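457aa long hypothetical protein (PDB 2CSU) is of unknown function but is built from a Rossmann-type CoA-binding domain followed by two domains related to those of succinyl-CoA ligases. Local coordinates at residues 296-304 and 345-356; 369-380 and 404-415. One frame throughout, in Å; residues are numbered along the deposited sequence.

Overall arrangement
Contacts 1 and 2 sit side by side in one mixed, mainly parallel sheet of the ligase-CoA domain, towards the C-terminal end of the chain, with their centres about 9 Å apart. Along the chain they come in series: contact 1 is complete at residue 356, and helix 353-365 then leads to residue 369, where contact 2 opens just before strand 371-377. Strands 295-300 and 371-377 are neighbours, which with the pairings of the two contacts gives the order 344-346, 295-300, 371-377, 406-411. Asn301 and Tyr356 of contact 1 reach over to the backbone oxygens of Val377 and Ile375, tying the two contacts together near the C-terminal ends of these strands, where both also touch the second subunit.

Contact 1. Residues 296-304 and 345-356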
loop_
_atom_site.group_PDB
_atom_site.type_symbol
_atom_site.label_atom_id
_atom_site.label_comp_id
_atom_site.label_asym_id
_atom_site.label_seq_id
_atom_site.Cartn_x
_atom_site.Cartn_y
_atom_site.Cartn_z
ATOM N N VAL A 296 -18.828 -4.967 15.672
ATOM C CA VAL A 296 -18.813 -4.244 14.419
ATOM C C VAL A 296 -19.789 -4.774 13.390
ATOM O O VAL A 296 -20.100 -5.965 13.361
ATOM C CB VAL A 296 -17.388 -4.274 13.817
ATOM C CG1 VAL A 296 -17.289 -3.352 12.615
ATOM C CG2 VAL A 296 -16.384 -3.889 14.877
ATOM N N ALA A 297 -20.278 -3.868 12.553
ATOM C CA ALA A 297 -21.177 -4.240 11.474
ATOM C C ALA A 297 -20.417 -4.013 10.177
ATOM O O ALA A 297 -19.844 -2.937 9.953
ATOM C CB ALA A 297 -22.427 -3.382 11.493
ATOM N N ILE A 298 -20.406 -5.030 9.327
ATOM C CA ILE A 298 -19.741 -4.932 8.039
ATOM C C ILE A 298 -20.767 -4.875 6.909
ATOM O O ILE A 298 -21.614 -5.762 6.796
ATOM C CB ILE A 298 -18.844 -6.152 7.751
ATOM C CG1 ILE A 298 -17.738 -6.278 8.807
ATOM C CG2 ILE A 298 -18.240 -6.018 6.359
ATOM C CD1 ILE A 298 -16.998 -7.603 8.732
HETATM N N MSE A 299 -20.703 -3.829 6.086
HETATM C CA MSE A 299 -21.592 -3.736 4.923
HETATM C C MSE A 299 -20.675 -3.707 3.689
HETATM O O MSE A 299 -19.642 -3.034 3.688
HETATM C CB MSE A 299 -22.497 -2.492 5.000
HETATM C CG MSE A 299 -21.831 -1.184 5.433
HETATM SE SE MSE A 299 -23.028 0.188 5.600
HETATM C CE MSE A 299 -23.078 0.654 3.995
ATOM N N THR A 300 -21.038 -4.438 2.640
ATOM C CA THR A 300 -20.184 -4.496 1.458
ATOM C C THR A 300 -20.959 -4.810 0.178
ATOM O O THR A 300 -22.096 -5.300 0.234
ATOM C CB THR A 300 -19.101 -5.597 1.632
ATOM O OG1 THR A 300 -18.227 -5.602 0.508
ATOM C CG2 THR A 300 -19.756 -6.989 1.732
ATOM N N ASN A 301 -20.334 -4.528 -0.968
ATOM C CA ASN A 301 -20.939 -4.817 -2.268
ATOM C C ASN A 301 -20.169 -5.956 -2.925
ATOM O O ASN A 301 -20.421 -6.326 -4.063
ATOM C CB ASN A 301 -20.933 -3.559 -3.161
ATOM C CG ASN A 301 -19.546 -3.182 -3.669
ATOM O OD1 ASN A 301 -18.522 -3.473 -3.042
ATOM N ND2 ASN A 301 -19.513 -2.499 -4.812
ATOM N N ALA A 302 -19.230 -6.520 -2.174
ATOM C CA ALA A 302 -18.391 -7.613 -2.646
ATOM C C ALA A 302 -18.087 -8.584 -1.506
ATOM O O ALA A 302 -17.525 -8.191 -0.481
ATOM C CB ALA A 302 -17.088 -7.056 -3.206
ATOM N N GLY A 303 -18.460 -9.847 -1.690
ATOM C CA GLY A 303 -18.212 -10.850 -0.665
ATOM C C GLY A 303 -16.745 -10.999 -0.281
ATOM O O GLY A 303 -16.394 -10.875 0.888
ATOM N N GLY A 304 -15.893 -11.265 -1.267
ATOM C CA GLY A 304 -14.471 -11.443 -1.014
ATOM C C GLY A 304 -13.894 -10.450 -0.023
ATOM O O GLY A 304 -13.455 -10.837 1.060
ATOM N N VAL A 345 -23.324 -7.711 6.182
ATOM C CA VAL A 345 -24.365 -7.420 5.196
ATOM C C VAL A 345 -23.800 -7.290 3.777
ATOM O O VAL A 345 -23.104 -6.341 3.440
ATOM C CB VAL A 345 -25.072 -6.125 5.595
ATOM C CG1 VAL A 345 -26.075 -5.730 4.515
ATOM C CG2 VAL A 345 -25.807 -6.318 6.910
ATOM N N ASP A 346 -24.074 -8.303 2.940
ATOM C CA ASP A 346 -23.505 -8.252 1.605
ATOM C C ASP A 346 -24.527 -7.848 0.548
ATOM O O ASP A 346 -25.151 -8.678 -0.101
ATOM C CB ASP A 346 -22.901 -9.614 1.260
ATOM C CG ASP A 346 -22.226 -9.512 -0.101
ATOM O OD1 ASP A 346 -21.750 -10.539 -0.587
ATOM O OD2 ASP A 346 -22.220 -8.425 -0.672
HETATM N N MSE A 347 -24.729 -6.520 0.421
HETATM C CA MSE A 347 -25.425 -6.041 -0.763
HETATM C C MSE A 347 -24.696 -6.559 -1.999
HETATM O O MSE A 347 -23.490 -6.761 -1.999
HETATM C CB MSE A 347 -25.398 -4.511 -0.770
HETATM C CG MSE A 347 -25.455 -3.910 0.631
HETATM SE SE MSE A 347 -25.406 -2.115 0.604
HETATM C CE MSE A 347 -24.031 -1.887 1.738
ATOM N N ILE A 348 -25.468 -6.825 -3.057
ATOM C CA ILE A 348 -24.845 -7.370 -4.251
ATOM C C ILE A 348 -24.032 -6.305 -4.993
ATOM O O ILE A 348 -24.005 -5.135 -4.631
ATOM C CB ILE A 348 -25.950 -7.940 -5.144
ATOM C CG1 ILE A 348 -26.860 -8.873 -4.335
ATOM C CG2 ILE A 348 -25.329 -8.765 -6.285
ATOM C CD1 ILE A 348 -26.070 -9.784 -3.394
ATOM N N ALA A 349 -23.356 -6.804 -6.024
ATOM C CA ALA A 349 -22.507 -5.975 -6.868
ATOM C C ALA A 349 -23.308 -4.861 -7.540
ATOM O O ALA A 349 -22.742 -3.912 -8.085
ATOM C CB ALA A 349 -21.832 -6.839 -7.920
ATOM N N SER A 350 -24.629 -4.979 -7.494
ATOM C CA SER A 350 -25.511 -3.990 -8.089
ATOM C C SER A 350 -25.835 -2.863 -7.120
ATOM O O SER A 350 -26.519 -1.909 -7.478
ATOM C CB SER A 350 -26.812 -4.656 -8.532
ATOM O OG SER A 350 -27.385 -5.391 -7.463
ATOM N N ALA A 351 -25.348 -2.969 -5.891
ATOM C CA ALA A 351 -25.619 -1.941 -4.894
ATOM C C ALA A 351 -25.365 -0.516 -5.388
ATOM O O ALA A 351 -24.255 -0.159 -5.813
ATOM C CB ALA A 351 -24.806 -2.200 -3.646
ATOM N N ARG A 352 -26.412 0.300 -5.315
ATOM C CA ARG A 352 -26.333 1.696 -5.717
ATOM C C ARG A 352 -26.219 2.609 -4.499
ATOM O O ARG A 352 -26.349 2.190 -3.355
ATOM C CB ARG A 352 -27.600 2.032 -6.508
ATOM C CG ARG A 352 -27.608 1.406 -7.905
ATOM C CD ARG A 352 -28.739 1.969 -8.776
ATOM N NE ARG A 352 -28.682 1.396 -10.125
ATOM C CZ ARG A 352 -27.859 1.998 -10.999
ATOM N NH1 ARG A 352 -27.156 3.055 -10.625
ATOM N NH2 ARG A 352 -27.706 1.489 -12.226
ATOM N N GLY A 353 -25.921 3.891 -4.772
ATOM C CA GLY A 353 -25.821 4.841 -3.672
ATOM C C GLY A 353 -26.984 4.687 -2.686
ATOM O O GLY A 353 -26.810 4.658 -1.475
ATOM N N GLU A 354 -28.208 4.626 -3.245
ATOM C CA GLU A 354 -29.382 4.504 -2.388
ATOM C C GLU A 354 -29.283 3.290 -1.458
ATOM O O GLU A 354 -29.706 3.311 -0.310
ATOM C CB GLU A 354 -30.628 4.381 -3.268
ATOM C CG GLU A 354 -30.922 5.650 -4.074
ATOM C CD GLU A 354 -30.842 6.869 -3.180
ATOM O OE1 GLU A 354 -31.416 6.850 -2.098
ATOM O OE2 GLU A 354 -30.232 7.853 -3.594
ATOM N N ASP A 355 -28.737 2.190 -2.014
ATOM C CA ASP A 355 -28.593 0.979 -1.213
ATOM C C ASP A 355 -27.608 1.180 -0.061
ATOM O O ASP A 355 -27.806 0.717 1.054
ATOM C CB ASP A 355 -28.102 -0.146 -2.126
ATOM C CG ASP A 355 -29.196 -0.522 -3.116
ATOM O OD1 ASP A 355 -28.866 -0.706 -4.289
ATOM O OD2 ASP A 355 -30.345 -0.657 -2.706
ATOM N N TYR A 356 -26.486 1.855 -0.379
ATOM C CA TYR A 356 -25.498 2.135 0.658
ATOM C C TYR A 356 -26.075 3.041 1.752
ATOM O O TYR A 356 -25.866 2.844 2.939
ATOM C CB TYR A 356 -24.287 2.806 0.004
ATOM C CG TYR A 356 -23.257 1.785 -0.341
ATOM C CD1 TYR A 356 -23.384 1.038 -1.508
ATOM C CD2 TYR A 356 -22.146 1.596 0.482
ATOM C CE1 TYR A 356 -22.406 0.118 -1.858
ATOM C CE2 TYR A 356 -21.170 0.669 0.136
ATOM C CZ TYR A 356 -21.302 -0.072 -1.024
ATOM O OH TYR A 356 -20.329 -0.985 -1.386
HETATM O O HOH W 1 -22.365 -1.714 -6.533
#
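Met299 and Thr300 pair with Val345 and Asp346 as neighbouring parallel strands in the alpha/beta sheet of the ligase-CoA domain. The pairing is short: Val345 N gives its hydrogen to Ile298 O at 2.7 Å, and Thr300 N to Val345 O at 2.9 Å. Beyond it both chains turn into loops that stay close for a few residues, Asn301 CA lying 3.2 Å from Met347 O, before each enters a helix.

The tight part lies on the Met299 side of the sheet. Met299 and Met347, both selenomethionines bent at the last torsion, meet with Met299 CE 3.5 Å from Met347 CE. Met347 CE also stands over the centre of one face of the Tyr356 ring, 4.0 Å above its plane, while Met299 CE comes in obliquely near Tyr356 CD2. Leu363 and Ala360 of helix 353-365 and Ile393 of helix 388-400 add to the packing around Met299.

Asn301 CB lies at the ring edge, near its plane and 3.2 Å from Tyr356 OH; CG, set between the backbone N and the carbonyl carbon (chi1 72°), also lies beside that hydroxyl, with the amide turned 71° from the ring. The polar ends of this pair find their partners on strand 371-377: Tyr356 OH bonds to Ile375 O, and Asn301 ND2 to Val377 O.

The looser side is the turn at 348-351, where Ile348 and Ala349 are partly exposed and Ser350 is exposed. Here a water joins the two segments, donating to Ala349 O at 2.7 Å and to Ala351 O at 2.6 Å, and accepting only a weak bond from Asn301 ND2.

Contact 2. Residues 369-380 and 404-415; sequences VDMLIAICVVPT and KPVLAMFMAGYV
A beta-alpha-beta unit brings these segments together: strand 371-377 leads through helix 388-400 to strand 406-411, which lies alongside it in parallel, the axes 4.5 Å apart and 15° from alignment. Seven backbone hydrogen bonds join them, from Leu372 N to Pro405 O at one end to Val378 N and Met411 O, 2.6 Å apart, at the other.

On one face of the sheet Phe410 lies against Cys376. Cys376 CB sits over the ring centre, 3.5 Å from the centroid and 14° off the normal, a CH-pi contact; the sulfur, anti to the backbone N (chi1 173°), lies obliquely 4.3 Å from that centroid. Ala374 O stands at the ring edge.

At the start of the strands, selenomethionine Met371 crosses the Pro405 ring at about a right angle. The fit is tight, with Met371 CG 3.5 Å from Pro405 CG, and Met371 CE goes on to touch Leu407 CD1. Lys404 stretches back along an extended chain to give a 3.0 Å bond from NZ to Val369 O, in the carbonyl plane; Leu364 O is a second acceptor for this amine.

Past the strands, Val378 CG1 meets Val415 CG1, and Tyr167 of the second subunit packs on Val415. Helices 303-314 and 434-450 pack on the Ile373–Leu407 face and helix 353-365 on the Leu372–Cys376 face, the layered alpha/beta/alpha arrangement of a flavodoxin-like fold.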
loop_
_atom_site.group_PDB
_atom_site.type_symbol
_atom_site.label_atom_id
_atom_site.label_comp_id
_atom_site.label_asym_id
_atom_site.label_seq_id
_atom_site.Cartn_x
_atom_site.Cartn_y
_atom_site.Cartn_z
ATOM N N VAL A 369 -24.906 -2.544 17.108
ATOM C CA VAL A 369 -23.757 -2.149 16.304
ATOM C C VAL A 369 -23.007 -1.029 17.017
ATOM O O VAL A 369 -23.592 -0.001 17.365
ATOM C CB VAL A 369 -24.196 -1.661 14.903
ATOM C CG1 VAL A 369 -22.982 -1.203 14.100
ATOM C CG2 VAL A 369 -24.914 -2.790 14.164
ATOM N N ASP A 370 -21.714 -1.238 17.247
ATOM C CA ASP A 370 -20.885 -0.239 17.914
ATOM C C ASP A 370 -20.022 0.495 16.894
ATOM O O ASP A 370 -19.595 1.627 17.122
ATOM C CB ASP A 370 -19.990 -0.916 18.946
ATOM C CG ASP A 370 -20.785 -1.561 20.059
ATOM O OD1 ASP A 370 -20.332 -2.594 20.601
ATOM O OD2 ASP A 370 -21.864 -1.017 20.385
HETATM N N MSE A 371 -19.775 -0.167 15.771
HETATM C CA MSE A 371 -18.950 0.399 14.722
HETATM C C MSE A 371 -19.421 -0.103 13.357
HETATM O O MSE A 371 -19.879 -1.229 13.234
HETATM C CB MSE A 371 -17.489 0.004 14.967
HETATM C CG MSE A 371 -16.467 0.797 14.169
HETATM SE SE MSE A 371 -14.805 0.590 14.845
HETATM C CE MSE A 371 -14.301 -0.627 13.928
ATOM N N LEU A 372 -19.309 0.740 12.339
ATOM C CA LEU A 372 -19.722 0.369 10.994
ATOM C C LEU A 372 -18.547 0.463 10.022
ATOM O O LEU A 372 -17.909 1.506 9.899
ATOM C CB LEU A 372 -20.865 1.288 10.532
ATOM C CG LEU A 372 -21.547 1.062 9.176
ATOM C CD1 LEU A 372 -22.226 -0.299 9.191
ATOM C CD2 LEU A 372 -22.570 2.121 8.895
ATOM N N ILE A 373 -18.253 -0.641 9.352
ATOM C CA ILE A 373 -17.245 -0.697 8.294
ATOM C C ILE A 373 -17.879 -0.805 6.903
ATOM O O ILE A 373 -18.519 -1.786 6.551
ATOM C CB ILE A 373 -16.342 -1.905 8.552
ATOM C CG1 ILE A 373 -15.432 -1.630 9.754
ATOM C CG2 ILE A 373 -15.443 -2.163 7.327
ATOM C CD1 ILE A 373 -14.440 -2.767 10.006
ATOM N N ALA A 374 -17.713 0.276 6.118
ATOM C CA ALA A 374 -18.265 0.256 4.760
ATOM C C ALA A 374 -17.228 -0.165 3.704
ATOM O O ALA A 374 -16.213 0.484 3.490
ATOM C CB ALA A 374 -18.794 1.658 4.443
ATOM N N ILE A 375 -17.507 -1.313 3.050
ATOM C CA ILE A 375 -16.601 -1.818 2.012
ATOM C C ILE A 375 -17.227 -1.711 0.611
ATOM O O ILE A 375 -18.345 -2.153 0.357
ATOM C CB ILE A 375 -16.296 -3.288 2.326
ATOM C CG1 ILE A 375 -15.605 -3.406 3.689
ATOM C CG2 ILE A 375 -15.347 -3.872 1.259
ATOM C CD1 ILE A 375 -15.384 -4.864 4.103
ATOM N N CYS A 376 -16.486 -1.072 -0.320
ATOM C CA CYS A 376 -17.059 -0.918 -1.630
ATOM C C CYS A 376 -15.997 -1.072 -2.701
ATOM O O CYS A 376 -15.048 -0.307 -2.803
ATOM C CB CYS A 376 -17.647 0.486 -1.724
ATOM S SG CYS A 376 -18.214 0.876 -3.397
ATOM N N VAL A 377 -16.149 -2.149 -3.472
ATOM C CA VAL A 377 -15.496 -2.144 -4.754
ATOM C C VAL A 377 -16.284 -1.221 -5.690
ATOM O O VAL A 377 -17.484 -1.364 -5.894
ATOM C CB VAL A 377 -15.489 -3.572 -5.287
ATOM C CG1 VAL A 377 -14.756 -3.606 -6.624
ATOM C CG2 VAL A 377 -14.780 -4.484 -4.304
ATOM N N VAL A 378 -15.588 -0.184 -6.185
ATOM C CA VAL A 378 -16.279 0.798 -7.010
ATOM C C VAL A 378 -16.595 0.248 -8.403
ATOM O O VAL A 378 -15.722 -0.100 -9.189
ATOM C CB VAL A 378 -15.408 2.050 -7.109
ATOM C CG1 VAL A 378 -16.043 3.046 -8.084
ATOM C CG2 VAL A 378 -15.298 2.701 -5.746
ATOM N N PRO A 379 -17.905 0.156 -8.702
ATOM C CA PRO A 379 -18.369 -0.379 -9.969
ATOM C C PRO A 379 -18.237 0.655 -11.083
ATOM O O PRO A 379 -18.419 1.849 -10.886
ATOM C CB PRO A 379 -19.833 -0.762 -9.783
ATOM C CG PRO A 379 -20.361 0.246 -8.757
ATOM C CD PRO A 379 -19.048 0.559 -7.890
ATOM N N THR A 380 -17.905 0.140 -12.280
ATOM C CA THR A 380 -17.810 1.008 -13.447
ATOM C C THR A 380 -18.867 0.637 -14.492
ATOM O O THR A 380 -18.759 0.930 -15.677
ATOM C CB THR A 380 -16.406 0.851 -14.035
ATOM O OG1 THR A 380 -16.211 -0.515 -14.407
ATOM C CG2 THR A 380 -15.352 1.231 -12.989
ATOM N N LYS A 404 -21.256 6.789 16.727
ATOM C CA LYS A 404 -20.629 5.519 16.407
ATOM C C LYS A 404 -19.606 5.693 15.301
ATOM O O LYS A 404 -19.910 6.205 14.228
ATOM C CB LYS A 404 -21.678 4.481 15.996
ATOM C CG LYS A 404 -22.661 4.116 17.111
ATOM C CD LYS A 404 -23.814 3.297 16.556
ATOM C CE LYS A 404 -24.869 2.998 17.615
ATOM N NZ LYS A 404 -25.824 1.956 17.100
ATOM N N PRO A 405 -18.371 5.255 15.551
ATOM C CA PRO A 405 -17.315 5.380 14.547
ATOM C C PRO A 405 -17.684 4.680 13.243
ATOM O O PRO A 405 -18.294 3.607 13.248
ATOM C CB PRO A 405 -16.113 4.735 15.238
ATOM C CG PRO A 405 -16.749 3.684 16.103
ATOM C CD PRO A 405 -17.929 4.424 16.686
ATOM N N VAL A 406 -17.319 5.304 12.129
ATOM C CA VAL A 406 -17.545 4.735 10.808
ATOM C C VAL A 406 -16.245 4.665 10.009
ATOM O O VAL A 406 -15.532 5.645 9.832
ATOM C CB VAL A 406 -18.560 5.616 10.083
ATOM C CG1 VAL A 406 -18.757 5.106 8.657
ATOM C CG2 VAL A 406 -19.889 5.586 10.813
ATOM N N LEU A 407 -15.919 3.440 9.564
ATOM C CA LEU A 407 -14.717 3.263 8.763
ATOM C C LEU A 407 -15.065 2.801 7.349
ATOM O O LEU A 407 -16.049 2.113 7.111
ATOM C CB LEU A 407 -13.842 2.216 9.449
ATOM C CG LEU A 407 -13.448 2.636 10.867
ATOM C CD1 LEU A 407 -12.529 1.619 11.546
ATOM C CD2 LEU A 407 -12.710 3.975 10.899
ATOM N N ALA A 408 -14.238 3.241 6.387
ATOM C CA ALA A 408 -14.488 2.859 5.007
ATOM C C ALA A 408 -13.293 2.131 4.398
ATOM O O ALA A 408 -12.136 2.400 4.698
ATOM C CB ALA A 408 -14.798 4.126 4.206
HETATM N N MSE A 409 -13.617 1.131 3.562
HETATM C CA MSE A 409 -12.584 0.509 2.755
HETATM C C MSE A 409 -13.027 0.415 1.301
HETATM O O MSE A 409 -13.880 -0.383 0.934
HETATM C CB MSE A 409 -12.322 -0.892 3.311
HETATM C CG MSE A 409 -10.950 -1.435 2.905
HETATM SE SE MSE A 409 -11.078 -2.915 1.894
HETATM C CE MSE A 409 -10.219 -2.296 0.440
ATOM N N PHE A 410 -12.448 1.308 0.482
ATOM C CA PHE A 410 -12.889 1.398 -0.905
ATOM C C PHE A 410 -11.827 0.891 -1.883
ATOM O O PHE A 410 -10.633 1.113 -1.725
ATOM C CB PHE A 410 -13.212 2.862 -1.203
ATOM C CG PHE A 410 -14.662 3.130 -0.930
ATOM C CD1 PHE A 410 -15.207 2.782 0.299
ATOM C CD2 PHE A 410 -15.444 3.740 -1.898
ATOM C CE1 PHE A 410 -16.542 3.050 0.561
ATOM C CE2 PHE A 410 -16.784 4.008 -1.627
ATOM C CZ PHE A 410 -17.337 3.666 -0.399
HETATM N N MSE A 411 -12.302 0.159 -2.908
HETATM C CA MSE A 411 -11.381 -0.362 -3.911
HETATM C C MSE A 411 -11.880 -0.076 -5.330
HETATM O O MSE A 411 -13.042 -0.261 -5.663
HETATM C CB MSE A 411 -11.256 -1.872 -3.704
HETATM C CG MSE A 411 -10.503 -2.227 -2.420
HETATM SE SE MSE A 411 -10.448 -4.001 -2.130
HETATM C CE MSE A 411 -9.488 -4.459 -3.581
ATOM N N ALA A 412 -10.962 0.428 -6.175
ATOM C CA ALA A 412 -9.598 0.654 -5.715
ATOM C C ALA A 412 -8.762 1.362 -6.783
ATOM O O ALA A 412 -9.242 1.739 -7.844
ATOM C CB ALA A 412 -8.977 -0.705 -5.385
ATOM N N GLY A 413 -7.475 1.575 -6.453
ATOM C CA GLY A 413 -6.592 2.238 -7.405
ATOM C C GLY A 413 -7.174 3.573 -7.872
ATOM O O GLY A 413 -7.674 4.376 -7.095
ATOM N N TYR A 414 -7.063 3.817 -9.190
ATOM C CA TYR A 414 -7.592 5.059 -9.734
ATOM C C TYR A 414 -9.108 5.150 -9.549
ATOM O O TYR A 414 -9.653 6.189 -9.200
ATOM C CB TYR A 414 -7.242 5.113 -11.222
ATOM C CG TYR A 414 -5.767 5.217 -11.389
ATOM C CD1 TYR A 414 -5.047 6.143 -10.641
ATOM C CD2 TYR A 414 -5.103 4.403 -12.306
ATOM C CE1 TYR A 414 -3.674 6.252 -10.803
ATOM C CE2 TYR A 414 -3.731 4.518 -12.475
ATOM C CZ TYR A 414 -3.019 5.442 -11.733
ATOM O OH TYR A 414 -1.653 5.561 -11.895
ATOM N N VAL A 415 -9.805 4.068 -9.875
ATOM C CA VAL A 415 -11.268 4.017 -9.871
ATOM C C VAL A 415 -11.902 4.499 -8.564
ATOM O O VAL A 415 -13.006 5.054 -8.561
ATOM C CB VAL A 415 -11.747 2.570 -10.126
ATOM C CG1 VAL A 415 -13.265 2.517 -10.206
ATOM C CG2 VAL A 415 -11.109 2.016 -11.380
#